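Local coordinates for Lmo0325 protein (Listeria monocytogenes EGD-e, PDB 4RYK) that probably binds DNA as an Rgg-like transcriptional regulator, with a helix-turn-helix segment near its N-terminus and an all-helical Rgg-type C-terminal region, at the interface of chains A and B. Numbering follows the deposited sequence. Chains: chain A/B, Lmo0325 protein.

Contact 1 and contact 2 lie about 20 Å apart, measured between the centres of their C-alpha atoms, and share no residue. In contact 1 the end of helix 176-193 and the turn into helix 197-216 of chain A meet the end of helix 64-71 and the loop after it in chain B. Contact 2 lies at the two-fold axis, where 3-10 helix 240-242 of chain A and, from both chains, the start of helix 243-259 and the loop between helices 263-279 and 283-300 meet. Each contact recurs with the chains exchanged. Such pairing is compatible with a dimer, although the deposited assembly alone does not prove one.

Contact 1: the interface of chains A and B. Residues chain A 192-193, 195-197; chain B 69, 74, 77.
The ring of B:Phe69 lies against A:Tyr196 in a slipped stack, with centroids 4.6 Å apart and planes inclined by 22°. The two side chains run past each other in opposite directions, and the slip carries the A:Tyr196 methylene over the phenylalanine face: CB of A:Tyr196 sits 3.6 Å from CZ of B:Phe69, a CH-pi contact. On the tyrosine's side, CB of B:Phe69 lies over one face toward the rim. B:Phe69 belongs to helix 64-71 and extends with CG opposite the backbone N (chi1 -179°), which carries its ring toward the turn joining helices 176-193 and 197-216 of the Rgg-type C-terminal region of chain A. The opposite phenylalanine face is covered within its own chain by CA of B:Phe74. In its plane, the edge meets the backbone O of A:Lys192, 3.7 Å from CZ of B:Phe69. A:Tyr193 adds its CD1 at 3.9 Å from CE2 of B:Phe69.

The B:Phe74 ring takes the aliphatic part of A:Lys192 over one face: with chi1 at -51° CG of the lysine stands over the rim, and the bend at chi2 carries CD on across that same face; CB of A:Lys192 is 3.3 Å from CD2 of B:Phe74. At the far end of the patch, the poorly ordered B:Thr77 places its CG2 methyl in plane at the A:Tyr196 edge, 3.5 Å from CD1 of A:Tyr196.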
loop_
_atom_site.group_PDB
_atom_site.type_symbol
_atom_site.label_atom_id
_atom_site.label_comp_id
_atom_site.label_asym_id
_atom_site.label_seq_id
_atom_site.Cartn_x
_atom_site.Cartn_y
_atom_site.Cartn_z
ATOM N N LYS A 192 -0.074 -12.981 10.225
ATOM C CA LYS A 192 0.996 -12.825 9.227
ATOM C C LYS A 192 0.832 -11.520 8.462
ATOM O O LYS A 192 1.748 -10.689 8.355
ATOM C CB LYS A 192 0.908 -13.941 8.193
ATOM C CG LYS A 192 0.826 -15.350 8.728
ATOM C CD LYS A 192 2.068 -15.658 9.542
ATOM C CE LYS A 192 1.969 -16.998 10.262
ATOM N NZ LYS A 192 2.168 -18.141 9.326
ATOM N N TYR A 193 -0.379 -11.315 7.973
ATOM C CA TYR A 193 -0.620 -10.299 6.978
ATOM C C TYR A 193 -0.781 -8.880 7.532
ATOM O O TYR A 193 -0.885 -7.942 6.760
ATOM C CB TYR A 193 -1.843 -10.638 6.124
ATOM C CG TYR A 193 -1.663 -11.726 5.110
ATOM C CD1 TYR A 193 -0.930 -11.511 3.966
ATOM C CD2 TYR A 193 -2.266 -12.987 5.268
ATOM C CE1 TYR A 193 -0.765 -12.500 3.006
ATOM C CE2 TYR A 193 -2.107 -13.999 4.298
ATOM C CZ TYR A 193 -1.360 -13.745 3.179
ATOM O OH TYR A 193 -1.170 -14.681 2.188
ATOM N N TYR A 195 1.292 -7.079 8.860
ATOM C CA TYR A 195 2.451 -6.298 8.457
ATOM C C TYR A 195 2.568 -6.128 6.919
ATOM O O TYR A 195 3.562 -5.620 6.410
ATOM C CB TYR A 195 3.736 -6.879 9.088
ATOM C CG TYR A 195 3.655 -7.015 10.615
ATOM C CD1 TYR A 195 3.141 -8.177 11.189
ATOM C CD2 TYR A 195 4.042 -5.971 11.473
ATOM C CE1 TYR A 195 3.039 -8.326 12.572
ATOM C CE2 TYR A 195 3.961 -6.117 12.857
ATOM C CZ TYR A 195 3.447 -7.300 13.392
ATOM O OH TYR A 195 3.307 -7.501 14.743
ATOM N N TYR A 196 1.576 -6.590 6.174
ATOM C CA TYR A 196 1.581 -6.436 4.735
ATOM C C TYR A 196 0.722 -5.178 4.440
ATOM O O TYR A 196 -0.438 -5.075 4.833
ATOM C CB TYR A 196 1.032 -7.693 4.074
ATOM C CG TYR A 196 0.982 -7.728 2.555
ATOM C CD1 TYR A 196 2.022 -7.230 1.771
ATOM C CD2 TYR A 196 -0.071 -8.348 1.909
ATOM C CE1 TYR A 196 1.953 -7.276 0.389
ATOM C CE2 TYR A 196 -0.150 -8.392 0.543
ATOM C CZ TYR A 196 0.863 -7.867 -0.214
ATOM O OH TYR A 196 0.739 -7.947 -1.581
ATOM N N ASP A 197 1.317 -4.183 3.814
ATOM C CA ASP A 197 0.583 -2.941 3.555
ATOM C C ASP A 197 -0.774 -3.213 2.934
ATOM O O ASP A 197 -1.783 -2.753 3.454
ATOM C CB ASP A 197 1.416 -1.901 2.760
ATOM C CG ASP A 197 1.867 -2.377 1.397
ATOM O OD1 ASP A 197 1.652 -3.513 0.943
ATOM O OD2 ASP A 197 2.504 -1.552 0.746
ATOM N N PHE B 69 5.493 -11.686 -0.697
ATOM C CA PHE B 69 5.369 -11.460 0.712
ATOM C C PHE B 69 5.456 -12.780 1.476
ATOM O O PHE B 69 6.145 -12.855 2.452
ATOM C CB PHE B 69 4.068 -10.727 1.023
ATOM C CG PHE B 69 3.881 -10.447 2.495
ATOM C CD1 PHE B 69 4.642 -9.466 3.128
ATOM C CD2 PHE B 69 3.000 -11.214 3.254
ATOM C CE1 PHE B 69 4.498 -9.231 4.480
ATOM C CE2 PHE B 69 2.863 -10.982 4.604
ATOM C CZ PHE B 69 3.590 -9.988 5.203
ATOM N N PHE B 74 6.886 -13.802 5.111
ATOM C CA PHE B 74 5.930 -12.791 5.638
ATOM C C PHE B 74 6.575 -11.567 6.247
ATOM O O PHE B 74 6.115 -11.085 7.285
ATOM C CB PHE B 74 4.935 -13.404 6.652
ATOM C CG PHE B 74 4.147 -14.560 6.119
ATOM C CD1 PHE B 74 4.643 -15.869 6.220
ATOM C CD2 PHE B 74 2.878 -14.364 5.544
ATOM C CE1 PHE B 74 3.897 -16.934 5.735
ATOM C CE2 PHE B 74 2.123 -15.430 5.092
ATOM C CZ PHE B 74 2.634 -16.719 5.187
ATOM N N THR B 77 8.010 -6.478 1.534
ATOM C CA THR B 77 7.455 -6.354 0.188
ATOM C C THR B 77 8.530 -5.881 -0.830
ATOM O O THR B 77 8.194 -5.603 -1.974
ATOM C CB THR B 77 6.216 -5.410 0.139
ATOM O OG1 THR B 77 6.605 -4.041 0.408
ATOM C CG2 THR B 77 5.146 -5.871 1.134
#

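Contact 2: the interface of chains A and B. Residues chain A 240, 243-244, 280, 282; chain B 243-244, 280, 282.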
loop_
_atom_site.group_PDB
_atom_site.type_symbol
_atom_site.label_atom_id
_atom_site.label_comp_id
_atom_site.label_asym_id
_atom_site.label_seq_id
_atom_site.Cartn_x
_atom_site.Cartn_y
_atom_site.Cartn_z
ATOM N N PHE A 240 1.360 4.648 8.916
ATOM C CA PHE A 240 0.674 5.794 8.333
ATOM C C PHE A 240 -0.483 5.400 7.440
ATOM O O PHE A 240 -1.481 6.120 7.432
ATOM C CB PHE A 240 1.603 6.767 7.621
ATOM C CG PHE A 240 2.633 7.401 8.518
ATOM C CD1 PHE A 240 2.484 7.425 9.891
ATOM C CD2 PHE A 240 3.776 7.936 7.988
ATOM C CE1 PHE A 240 3.425 7.975 10.713
ATOM C CE2 PHE A 240 4.733 8.520 8.817
ATOM C CZ PHE A 240 4.565 8.507 10.179
ATOM N N ALA A 243 -4.516 5.217 8.851
ATOM C CA ALA A 243 -5.174 6.278 9.598
ATOM C C ALA A 243 -6.675 6.304 9.397
ATOM O O ALA A 243 -7.420 6.478 10.348
ATOM C CB ALA A 243 -4.587 7.618 9.231
ATOM N N PHE A 244 -7.121 6.119 8.175
ATOM C CA PHE A 244 -8.542 6.119 7.913
ATOM C C PHE A 244 -9.290 5.120 8.814
ATOM O O PHE A 244 -10.360 5.401 9.349
ATOM C CB PHE A 244 -8.799 5.808 6.425
ATOM C CG PHE A 244 -10.271 5.730 6.052
ATOM C CD1 PHE A 244 -10.962 4.532 6.121
ATOM C CD2 PHE A 244 -10.968 6.873 5.636
ATOM C CE1 PHE A 244 -12.320 4.460 5.787
ATOM C CE2 PHE A 244 -12.316 6.808 5.291
ATOM C CZ PHE A 244 -12.998 5.612 5.383
ATOM N N LEU A 280 -11.142 15.912 6.964
ATOM C CA LEU A 280 -10.157 15.290 6.093
ATOM C C LEU A 280 -10.695 15.032 4.691
ATOM O O LEU A 280 -10.067 14.308 3.947
ATOM C CB LEU A 280 -9.594 13.974 6.676
ATOM C CG LEU A 280 -8.952 14.067 8.070
ATOM C CD1 LEU A 280 -8.472 12.707 8.517
ATOM C CD2 LEU A 280 -7.776 15.021 8.093
ATOM N N TYR A 282 -13.300 13.522 3.451
ATOM C CA TYR A 282 -14.017 12.293 3.145
ATOM C C TYR A 282 -15.490 12.558 3.377
ATOM O O TYR A 282 -16.120 11.901 4.208
ATOM C CB TYR A 282 -13.552 11.120 4.043
ATOM C CG TYR A 282 -12.132 10.634 3.825
ATOM C CD1 TYR A 282 -11.815 9.866 2.733
ATOM C CD2 TYR A 282 -11.121 10.942 4.730
ATOM C CE1 TYR A 282 -10.545 9.425 2.523
ATOM C CE2 TYR A 282 -9.807 10.538 4.520
ATOM C CZ TYR A 282 -9.524 9.782 3.428
ATOM O OH TYR A 282 -8.259 9.327 3.218
ATOM N N ALA B 243 -5.068 9.056 4.275
ATOM C CA ALA B 243 -5.690 9.902 5.281
ATOM C C ALA B 243 -4.686 10.615 6.162
ATOM O O ALA B 243 -4.847 11.790 6.452
ATOM C CB ALA B 243 -6.633 9.091 6.135
ATOM N N PHE B 244 -3.649 9.921 6.576
ATOM C CA PHE B 244 -2.645 10.542 7.409
ATOM C C PHE B 244 -2.092 11.830 6.774
ATOM O O PHE B 244 -1.894 12.848 7.433
ATOM C CB PHE B 244 -1.507 9.540 7.690
ATOM C CG PHE B 244 -0.367 10.113 8.518
ATOM C CD1 PHE B 244 0.715 10.726 7.912
ATOM C CD2 PHE B 244 -0.389 10.039 9.918
ATOM C CE1 PHE B 244 1.762 11.262 8.672
ATOM C CE2 PHE B 244 0.654 10.560 10.681
ATOM C CZ PHE B 244 1.718 11.186 10.066
ATOM N N LEU B 280 -6.283 10.038 16.901
ATOM C CA LEU B 280 -6.049 8.844 16.102
ATOM C C LEU B 280 -4.817 8.069 16.553
ATOM O O LEU B 280 -4.375 7.199 15.833
ATOM C CB LEU B 280 -5.935 9.152 14.591
ATOM C CG LEU B 280 -7.128 9.880 13.954
ATOM C CD1 LEU B 280 -6.865 10.134 12.488
ATOM C CD2 LEU B 280 -8.412 9.088 14.079
ATOM N N TYR B 282 -1.685 8.794 17.073
ATOM C CA TYR B 282 -0.367 9.127 16.554
ATOM C C TYR B 282 0.248 10.140 17.497
ATOM O O TYR B 282 0.568 11.259 17.091
ATOM C CB TYR B 282 -0.446 9.726 15.128
ATOM C CG TYR B 282 -0.906 8.784 14.032
ATOM C CD1 TYR B 282 -0.063 7.823 13.535
ATOM C CD2 TYR B 282 -2.188 8.878 13.497
ATOM C CE1 TYR B 282 -0.464 6.970 12.554
ATOM C CE2 TYR B 282 -2.636 7.994 12.523
ATOM C CZ TYR B 282 -1.779 7.051 12.053
ATOM O OH TYR B 282 -2.169 6.202 11.063
HETATM O O HOH W 1 -3.182 7.207 6.010
#
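A:Phe240 and B:Phe244 meet through different first torsions: CG of A:Phe240 stands opposite its carbonyl carbon (chi1 -62°), whereas CG of B:Phe244 stands opposite its backbone N (chi1 178°), and together these turns direct both rings to the same place. In this Rgg-type C-terminal region the pair joins 3-10 helix 240-242 of chain A to the first turn of helix 243-259 of chain B. The side chains approach at a slant, yet their rings finish nearly parallel, with centroids 4.0 Å apart and planes 6° from each other. CD1 of A:Phe240 lies over the centre of the B:Phe244 ring while CZ of B:Phe244 lies toward the rim of the other, which makes the stack parallel but offset. B:Tyr282 buttresses the stack within chain B, since CD2 of B:Phe244 lies over the middle of the tyrosine ring; CE1 of B:Tyr282 also lies 4.0 Å from CD1 of A:Phe240.

Beside the rings, the carbonyl O of A:Phe240 comes 3.4 Å from CB of B:Phe244. A water links the same two residues: it lies 2.5 Å from O of A:Phe240 and accepts the backbone N-H of B:Phe244 over 2.8 Å, nearly straight at the hydrogen. This bridge ties the chain A carbonyl to the N-terminal turn of helix 243-259 of chain B.

Nearer the symmetry axis the packing is reciprocal. The methyls of A:Ala243 and B:Ala243 face each other, CB to CB, at 4.0 Å. Each methyl also packs against the tyrosine of the partner, the phenol OH of B:Tyr282 being 3.3 Å from CB of A:Ala243, and A:Tyr282 touching B:Ala243 in the same way through its OH and CE2.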